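Local coordinates for putative membrane transport protein (Vibrio parahaemolyticus RIMD 2210633, PDB 3CK6) that probably acts as a zinc:proton symporter of the CorA metal ion transporter family that takes up zinc, its cytoplasmic domain forming a funnel-shaped homopentamer, at residues I8-F13 / P30-H35; R82-N87 / G147-Y152; P189-I194 / N217-I222. The protein carries 1 engineered substitution. All coordinates share one frame; numbering follows the deposited sequence.

Interaction 1. Residues I8-F13 / P30-H35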
# COMPACT_ATOMS: atom_id res chain seq x y z
N ILE E 8 15.93 29.03 27.65
CA ILE E 8 16.59 29.89 26.66
C ILE E 8 15.85 31.23 26.52
O ILE E 8 16.46 32.31 26.64
CB ILE E 8 16.66 29.19 25.29
CG1 ILE E 8 17.29 27.79 25.45
CG2 ILE E 8 17.41 30.04 24.27
CD1 ILE E 8 17.10 26.88 24.27
N GLU E 9 14.56 31.16 26.25
CA GLU E 9 13.76 32.36 26.06
C GLU E 9 12.33 32.13 26.51
O GLU E 9 11.83 30.99 26.52
CB GLU E 9 13.79 32.79 24.60
CG GLU E 9 13.89 34.27 24.41
CD GLU E 9 14.58 34.66 23.12
OE1 GLU E 9 13.89 34.88 22.11
OE2 GLU E 9 15.82 34.74 23.12
N HIS E 10 11.67 33.23 26.87
CA HIS E 10 10.29 33.20 27.33
C HIS E 10 9.59 34.41 26.73
O HIS E 10 10.05 35.55 26.89
CB HIS E 10 10.29 33.21 28.87
CG HIS E 10 8.94 33.36 29.52
ND1 HIS E 10 8.80 33.74 30.83
CD2 HIS E 10 7.67 33.20 29.04
CE1 HIS E 10 7.52 33.78 31.16
NE2 HIS E 10 6.81 33.47 30.08
N TRP E 11 8.49 34.16 26.03
CA TRP E 11 7.69 35.20 25.39
C TRP E 11 6.24 35.08 25.83
O TRP E 11 5.73 33.98 26.02
CB TRP E 11 7.78 35.12 23.86
CG TRP E 11 9.09 35.62 23.33
CD1 TRP E 11 10.22 34.89 23.13
CD2 TRP E 11 9.42 36.97 22.96
NE1 TRP E 11 11.23 35.69 22.64
CE2 TRP E 11 10.77 36.98 22.54
CE3 TRP E 11 8.71 38.18 22.93
CZ2 TRP E 11 11.43 38.14 22.10
CZ3 TRP E 11 9.35 39.34 22.50
CH2 TRP E 11 10.70 39.30 22.08
N ASP E 12 5.60 36.23 25.96
CA ASP E 12 4.19 36.31 26.32
C ASP E 12 3.38 36.78 25.11
O ASP E 12 3.57 37.91 24.62
CB ASP E 12 4.02 37.24 27.52
CG ASP E 12 2.58 37.32 28.01
OD1 ASP E 12 1.69 36.65 27.43
OD2 ASP E 12 2.34 38.07 28.97
N PHE E 13 2.47 35.91 24.64
CA PHE E 13 1.56 36.20 23.51
C PHE E 13 0.13 36.49 23.95
O PHE E 13 -0.80 36.33 23.14
CB PHE E 13 1.53 35.01 22.56
CG PHE E 13 2.84 34.77 21.84
CD1 PHE E 13 3.84 34.01 22.45
CD2 PHE E 13 3.07 35.32 20.58
CE1 PHE E 13 5.05 33.79 21.80
CE2 PHE E 13 4.29 35.07 19.93
CZ PHE E 13 5.26 34.33 20.54
N PRO E 30 -0.88 30.35 30.45
CA PRO E 30 -1.49 30.23 29.14
C PRO E 30 -1.06 31.39 28.22
O PRO E 30 -0.90 32.51 28.70
CB PRO E 30 -3.00 30.30 29.45
CG PRO E 30 -3.11 29.84 30.85
CD PRO E 30 -1.90 30.41 31.52
N ASN E 31 -0.86 31.09 26.94
CA ASN E 31 -0.41 32.07 25.93
C ASN E 31 1.09 32.45 25.99
O ASN E 31 1.54 33.32 25.26
CB ASN E 31 -1.32 33.30 25.88
CG ASN E 31 -2.73 32.94 25.47
OD1 ASN E 31 -3.68 33.15 26.22
ND2 ASN E 31 -2.85 32.32 24.29
N HIS E 32 1.85 31.77 26.84
CA HIS E 32 3.29 31.98 26.90
C HIS E 32 4.01 30.89 26.11
O HIS E 32 3.52 29.75 26.01
CB HIS E 32 3.80 31.96 28.35
CG HIS E 32 3.44 33.18 29.16
ND1 HIS E 32 2.19 33.76 29.14
CD2 HIS E 32 4.17 33.90 30.04
CE1 HIS E 32 2.17 34.79 29.96
NE2 HIS E 32 3.36 34.91 30.51
N TRP E 33 5.17 31.27 25.58
CA TRP E 33 6.09 30.34 24.92
C TRP E 33 7.37 30.25 25.75
O TRP E 33 7.95 31.27 26.12
CB TRP E 33 6.40 30.79 23.50
CG TRP E 33 7.44 29.96 22.80
CD1 TRP E 33 7.58 28.58 22.84
CD2 TRP E 33 8.47 30.44 21.92
NE1 TRP E 33 8.64 28.20 22.04
CE2 TRP E 33 9.19 29.31 21.46
CE3 TRP E 33 8.83 31.72 21.45
CZ2 TRP E 33 10.28 29.42 20.58
CZ3 TRP E 33 9.92 31.83 20.56
CH2 TRP E 33 10.62 30.68 20.13
N TYR E 34 7.77 29.02 26.05
CA TYR E 34 8.99 28.72 26.79
C TYR E 34 9.87 27.88 25.87
O TYR E 34 9.50 26.78 25.48
CB TYR E 34 8.66 27.94 28.06
CG TYR E 34 7.62 28.62 28.94
CD1 TYR E 34 8.02 29.49 29.96
CD2 TYR E 34 6.26 28.45 28.71
CE1 TYR E 34 7.07 30.16 30.75
CE2 TYR E 34 5.31 29.12 29.48
CZ TYR E 34 5.73 29.96 30.51
OH TYR E 34 4.78 30.63 31.27
N HIS E 35 11.03 28.42 25.49
CA HIS E 35 11.98 27.66 24.68
C HIS E 35 13.10 27.19 25.60
O HIS E 35 13.70 28.02 26.30
CB HIS E 35 12.55 28.56 23.58
CG HIS E 35 13.33 27.82 22.55
ND1 HIS E 35 12.84 26.72 21.89
CD2 HIS E 35 14.57 28.05 22.04
CE1 HIS E 35 13.75 26.28 21.03
NE2 HIS E 35 14.80 27.07 21.10

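Interaction 2. Residues R82-N87 / G147-Y152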
# COMPACT_ATOMS: atom_id res chain seq x y z
N ARG E 82 11.66 17.25 13.27
CA ARG E 82 13.08 17.27 12.97
C ARG E 82 13.40 18.42 12.00
O ARG E 82 12.56 18.81 11.17
CB ARG E 82 13.52 15.92 12.41
CG ARG E 82 13.51 14.78 13.42
CD ARG E 82 14.95 14.36 13.83
NE ARG E 82 14.92 13.26 14.80
CZ ARG E 82 15.98 12.59 15.24
NH1 ARG E 82 17.20 12.90 14.83
NH2 ARG E 82 15.82 11.59 16.10
N GLY E 83 14.63 18.94 12.12
CA GLY E 83 15.14 19.98 11.24
C GLY E 83 16.58 19.72 10.85
O GLY E 83 17.26 18.91 11.48
N ILE E 84 17.04 20.43 9.82
CA ILE E 84 18.45 20.37 9.37
C ILE E 84 19.40 20.79 10.51
O ILE E 84 19.13 21.73 11.24
CB ILE E 84 18.67 21.23 8.11
CG1 ILE E 84 17.75 20.76 6.98
CG2 ILE E 84 20.14 21.18 7.60
CD1 ILE E 84 17.98 19.28 6.54
N ASN E 85 20.51 20.07 10.65
CA ASN E 85 21.50 20.35 11.67
C ASN E 85 22.53 21.30 11.06
O ASN E 85 23.38 20.86 10.28
CB ASN E 85 22.16 19.04 12.08
CG ASN E 85 22.99 19.15 13.35
OD1 ASN E 85 23.46 20.24 13.72
ND2 ASN E 85 23.17 18.02 14.04
N MSE E 86 22.44 22.60 11.39
CA MSE E 86 23.36 23.58 10.79
C MSE E 86 24.44 24.03 11.77
O MSE E 86 24.93 25.18 11.73
CB MSE E 86 22.63 24.79 10.18
CG MSE E 86 22.13 24.59 8.74
SE MSE E 86 23.25 23.57 7.51
CE MSE E 86 24.89 24.62 7.58
N ASN E 87 24.85 23.10 12.63
CA ASN E 87 25.85 23.35 13.65
C ASN E 87 27.19 22.67 13.31
O ASN E 87 27.23 21.72 12.52
CB ASN E 87 25.29 22.89 14.99
CG ASN E 87 24.01 23.65 15.37
OD1 ASN E 87 24.07 24.78 15.87
ND2 ASN E 87 22.84 23.04 15.11
N GLY E 147 11.13 25.22 5.29
CA GLY E 147 11.97 26.15 4.53
C GLY E 147 13.46 25.79 4.55
O GLY E 147 14.13 25.79 3.52
N LYS E 148 13.98 25.48 5.73
CA LYS E 148 15.40 25.08 5.82
C LYS E 148 15.71 23.71 5.20
O LYS E 148 16.81 23.51 4.67
CB LYS E 148 15.91 25.17 7.27
CG LYS E 148 15.73 26.57 7.90
CD LYS E 148 16.40 27.66 7.08
CE LYS E 148 16.22 29.02 7.72
NZ LYS E 148 16.97 30.09 6.98
N ILE E 149 14.76 22.78 5.27
CA ILE E 149 14.92 21.49 4.59
C ILE E 149 14.96 21.71 3.07
O ILE E 149 15.84 21.17 2.38
CB ILE E 149 13.81 20.47 4.96
CG1 ILE E 149 13.95 20.02 6.42
CG2 ILE E 149 13.90 19.24 4.04
CD1 ILE E 149 12.72 19.32 7.01
N ASP E 150 14.05 22.54 2.56
CA ASP E 150 14.08 22.93 1.15
C ASP E 150 15.45 23.48 0.75
O ASP E 150 15.98 23.07 -0.27
CB ASP E 150 13.01 23.98 0.82
CG ASP E 150 11.69 23.36 0.40
OD1 ASP E 150 11.71 22.28 -0.24
OD2 ASP E 150 10.61 23.96 0.69
N LEU E 151 16.01 24.38 1.56
CA LEU E 151 17.31 25.00 1.24
C LEU E 151 18.39 23.95 1.15
O LEU E 151 19.22 24.00 0.24
CB LEU E 151 17.71 26.09 2.26
CG LEU E 151 17.16 27.51 2.03
CD1 LEU E 151 17.18 28.34 3.32
CD2 LEU E 151 17.89 28.26 0.88
N TYR E 152 18.39 23.00 2.09
CA TYR E 152 19.35 21.89 2.04
C TYR E 152 19.15 21.02 0.80
O TYR E 152 20.11 20.66 0.12
CB TYR E 152 19.31 21.06 3.32
CG TYR E 152 20.23 19.85 3.29
CD1 TYR E 152 21.61 20.00 3.28
CD2 TYR E 152 19.70 18.56 3.29
CE1 TYR E 152 22.45 18.88 3.25
CE2 TYR E 152 20.53 17.44 3.28
CZ TYR E 152 21.89 17.61 3.26
OH TYR E 152 22.69 16.49 3.24

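Interaction 3. Residues P189-I194 / N217-I222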
# COMPACT_ATOMS: atom_id res chain seq x y z
N PRO E 189 7.88 10.49 8.47
CA PRO E 189 7.10 10.69 9.72
C PRO E 189 6.64 12.12 9.99
O PRO E 189 5.55 12.31 10.57
CB PRO E 189 8.10 10.28 10.82
CG PRO E 189 9.05 9.42 10.19
CD PRO E 189 9.16 9.80 8.73
N GLN E 190 7.45 13.12 9.61
CA GLN E 190 7.09 14.53 9.81
C GLN E 190 5.82 14.88 9.06
O GLN E 190 4.98 15.63 9.56
CB GLN E 190 8.22 15.44 9.31
CG GLN E 190 8.12 16.93 9.72
CD GLN E 190 9.37 17.38 10.46
OE1 GLN E 190 9.90 16.62 11.28
NE2 GLN E 190 9.88 18.58 10.16
N GLN E 191 5.70 14.35 7.85
CA GLN E 191 4.47 14.54 7.07
C GLN E 191 3.25 14.00 7.83
O GLN E 191 2.23 14.68 7.90
CB GLN E 191 4.59 13.86 5.70
CG GLN E 191 3.41 14.17 4.76
CD GLN E 191 3.49 13.39 3.46
OE1 GLN E 191 4.53 13.31 2.83
NE2 GLN E 191 2.39 12.78 3.08
N TYR E 192 3.37 12.79 8.37
CA TYR E 192 2.28 12.19 9.11
C TYR E 192 1.97 12.92 10.43
O TYR E 192 0.81 12.99 10.82
CB TYR E 192 2.48 10.69 9.33
CG TYR E 192 2.82 9.91 8.07
CD1 TYR E 192 3.81 8.93 8.09
CD2 TYR E 192 2.17 10.17 6.85
CE1 TYR E 192 4.15 8.21 6.94
CE2 TYR E 192 2.51 9.46 5.67
CZ TYR E 192 3.50 8.48 5.75
OH TYR E 192 3.86 7.75 4.63
N ALA E 193 3.01 13.45 11.09
CA ALA E 193 2.87 14.21 12.34
C ALA E 193 2.05 15.48 12.09
O ALA E 193 1.12 15.80 12.85
CB ALA E 193 4.24 14.55 12.94
N ILE E 194 2.37 16.17 11.00
CA ILE E 194 1.63 17.36 10.61
C ILE E 194 0.18 17.02 10.21
O ILE E 194 -0.76 17.75 10.57
CB ILE E 194 2.40 18.18 9.51
CG1 ILE E 194 3.71 18.72 10.11
CG2 ILE E 194 1.48 19.34 8.94
CD1 ILE E 194 4.81 19.11 9.07
N ASN E 217 0.96 20.62 2.72
CA ASN E 217 1.28 20.51 1.30
C ASN E 217 2.79 20.67 1.05
O ASN E 217 3.38 19.94 0.25
CB ASN E 217 0.50 21.52 0.46
CG ASN E 217 0.48 21.15 -1.02
OD1 ASN E 217 0.19 20.01 -1.38
ND2 ASN E 217 0.79 22.12 -1.89
N ASN E 218 3.40 21.62 1.75
CA ASN E 218 4.87 21.79 1.65
C ASN E 218 5.69 20.57 2.08
O ASN E 218 6.67 20.23 1.41
CB ASN E 218 5.34 23.05 2.38
CG ASN E 218 4.93 24.32 1.63
OD1 ASN E 218 4.74 24.29 0.43
ND2 ASN E 218 4.76 25.43 2.36
N ILE E 219 5.34 19.95 3.20
CA ILE E 219 6.09 18.76 3.66
C ILE E 219 5.86 17.58 2.69
O ILE E 219 6.78 16.85 2.39
CB ILE E 219 5.82 18.36 5.14
CG1 ILE E 219 6.73 17.19 5.59
CG2 ILE E 219 4.37 18.01 5.36
CD1 ILE E 219 8.18 17.60 5.80
N THR E 220 4.63 17.47 2.16
CA THR E 220 4.31 16.44 1.16
C THR E 220 5.16 16.65 -0.08
O THR E 220 5.79 15.71 -0.57
CB THR E 220 2.81 16.47 0.80
OG1 THR E 220 2.06 16.29 2.00
CG2 THR E 220 2.44 15.35 -0.20
N ARG E 221 5.22 17.90 -0.57
CA ARG E 221 6.11 18.25 -1.69
C ARG E 221 7.57 17.86 -1.41
O ARG E 221 8.23 17.27 -2.29
CB ARG E 221 6.02 19.74 -2.04
CG ARG E 221 7.13 20.20 -3.07
CD ARG E 221 6.96 21.72 -3.37
NE ARG E 221 7.05 22.52 -2.15
CZ ARG E 221 8.17 22.72 -1.45
NH1 ARG E 221 8.13 23.45 -0.34
NH2 ARG E 221 9.33 22.20 -1.84
N ILE E 222 8.06 18.18 -0.21
CA ILE E 222 9.42 17.77 0.19
C ILE E 222 9.64 16.26 0.03
O ILE E 222 10.63 15.84 -0.61
CB ILE E 222 9.80 18.30 1.60
CG1 ILE E 222 9.86 19.85 1.57
CG2 ILE E 222 11.09 17.62 2.16
CD1 ILE E 222 10.05 20.52 2.93

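Interaction 1. Residues I8-F13 / P30-H35
Neighbouring antiparallel strands of the mixed sheet, 8-12 and 32-35, pair here, with a classic beta bulge where I8 and E9 both face H35. Just ahead of the second strand, N31 O accepts the backbone N of F13 at 2.8 Å. H32 then faces D12 in a non-hydrogen-bonded pair. D12 CB lies over one face of the H32 ring, 4.0 Å from its centroid. The D12 carboxylate stacks on that ring with planes 29° apart, while its OD1 is bonded to S14 OG. W33 and W11 form a hydrogen-bonded pair, and W33 N reaches W11 O at 2.8 Å. Their indoles point the same way but are slid apart, so W33 CE3 meets W11 CD1 at 3.8 Å. F13 CE1 rests on W33 CB, and helices 116-126 and 134-161 cover this aromatic side. Y34 turns to the same side of the sheet as H32. Its ring makes an offset stack with H10, planes 24° apart, with Y34 CE1 over the imidazole face. H10 ND1 is bonded to T22 O and Y34 OH to Q29 N. At the bulge, the single carbonyl O of H35 takes I8 N at 2.8 Å and E9 N at 3.3 Å.

Interaction 2. Residues R82-N87 / G147-Y152
The side chains of Y152 and I84 cross at about a right angle, and I84 CD1 comes within 3.7 Å of Y152 CD2 on the ring. I84 CD1 also touches Y152 CB. The Y152 side chain also touches A179 and I183 of helix 173-199 and P92 and E93 of a loop. The second flat group is the amide of N87. At its edge, in plane, ND2 donates to N85 OD1 at 3.2 Å. The donor stands 33° above the plane of the N85 amide, so the bond is not on a lone pair of OD1. N87 ND2 also bonds to P114 O. The N85 amide has its own bond from ND2 to D94 O.

I84 carries the contact. Its CB points toward helix 147-152, and a chi2 of -60° bends the chain so that CG1 and CD1 touch different parts of the helix. CG1 lies against the backbone, 3.7 Å from K148 O and 3.8 Å from I149 CA. It also meets I149 CG1 at 3.9 Å. Y152 has CG anti to its backbone N, chi1 177°, which brings the ring to I84 CD1. I149 CD1 gives a looser touch, 4.2 Å from R82 O. Beyond I84, I149 packs on I187 and I222.

The polar ends lead away from this apolar patch. K148 NZ forms a salt bridge with E120. R82 NH1 donates to M95 O, and its guanidinium makes a cation-pi contact with F186.

The arrangement is plain packing. I84, just past strand 77-83, packs on long helix 134-161, joining the alpha/beta part of this CorA-family cytoplasmic domain to its helices.

Interaction 3. Residues P189-I194 / N217-I222
Apolar contacts carry most of this helix pair, and I219 is their centre. Its CG1 is anti to the backbone N, chi1 -175°, which leaves CG2 in the crowded position between N and the carbonyl carbon. Its three outer carbons reach different residues. CG1 packs on the backbone, 3.8 Å from Q191 N. CG2 meets I194 CD1 at 3.9 Å. CD1 touches Q190 CG at 4.0 Å, the two side chains crossing at about a right angle.

Polar side chains meet by packing alone. Q191 is extended, and its carboxamide lies across T220, with Q191 CD 3.5 Å from T220 OG1 and Q191 OE1 3.6 Å from T220 CA. T220 OG1 is instead bonded to H216 O in its own helix.

Contacts to other subunits flank the pair. N217 OD1 is bonded to R66 NH1 of a second subunit, and P189 packs on E224 of a third.

The axes of segments 189-194 and 217-222 come within 9.2 Å, with a crossing angle of -162°, so the helices run antiparallel. This is antiparallel helix packing in the helical part of the ZntB funnel. As in CorA relatives, helix 209-246 is probably the long helix that lines the pore.

Overall arrangement
From the N terminus, interaction 1 closes first, bringing strand 32-37 back beside strand 7-12 after a mostly irregular loop. Interaction 2 follows and closes a loop of 59 residues, from the end of strand 77-83 to helix 134-161. Interaction 3 comes last, joining helices 173-199 and 209-246 and closing a mostly helical connection of 22 residues. The three are in series, so none nests or crosses. Interactions 1 and 2 reach the same sheet, but their centres are 24 Å apart. Interactions 1 and 3 lie on opposite sides of the chain's centre. Interactions 2 and 3 touch: D150 OD2 forms a salt bridge with R221 NH1, and R82 N probably bonds to Q190 OE1. Sheet and helices are thus tied together.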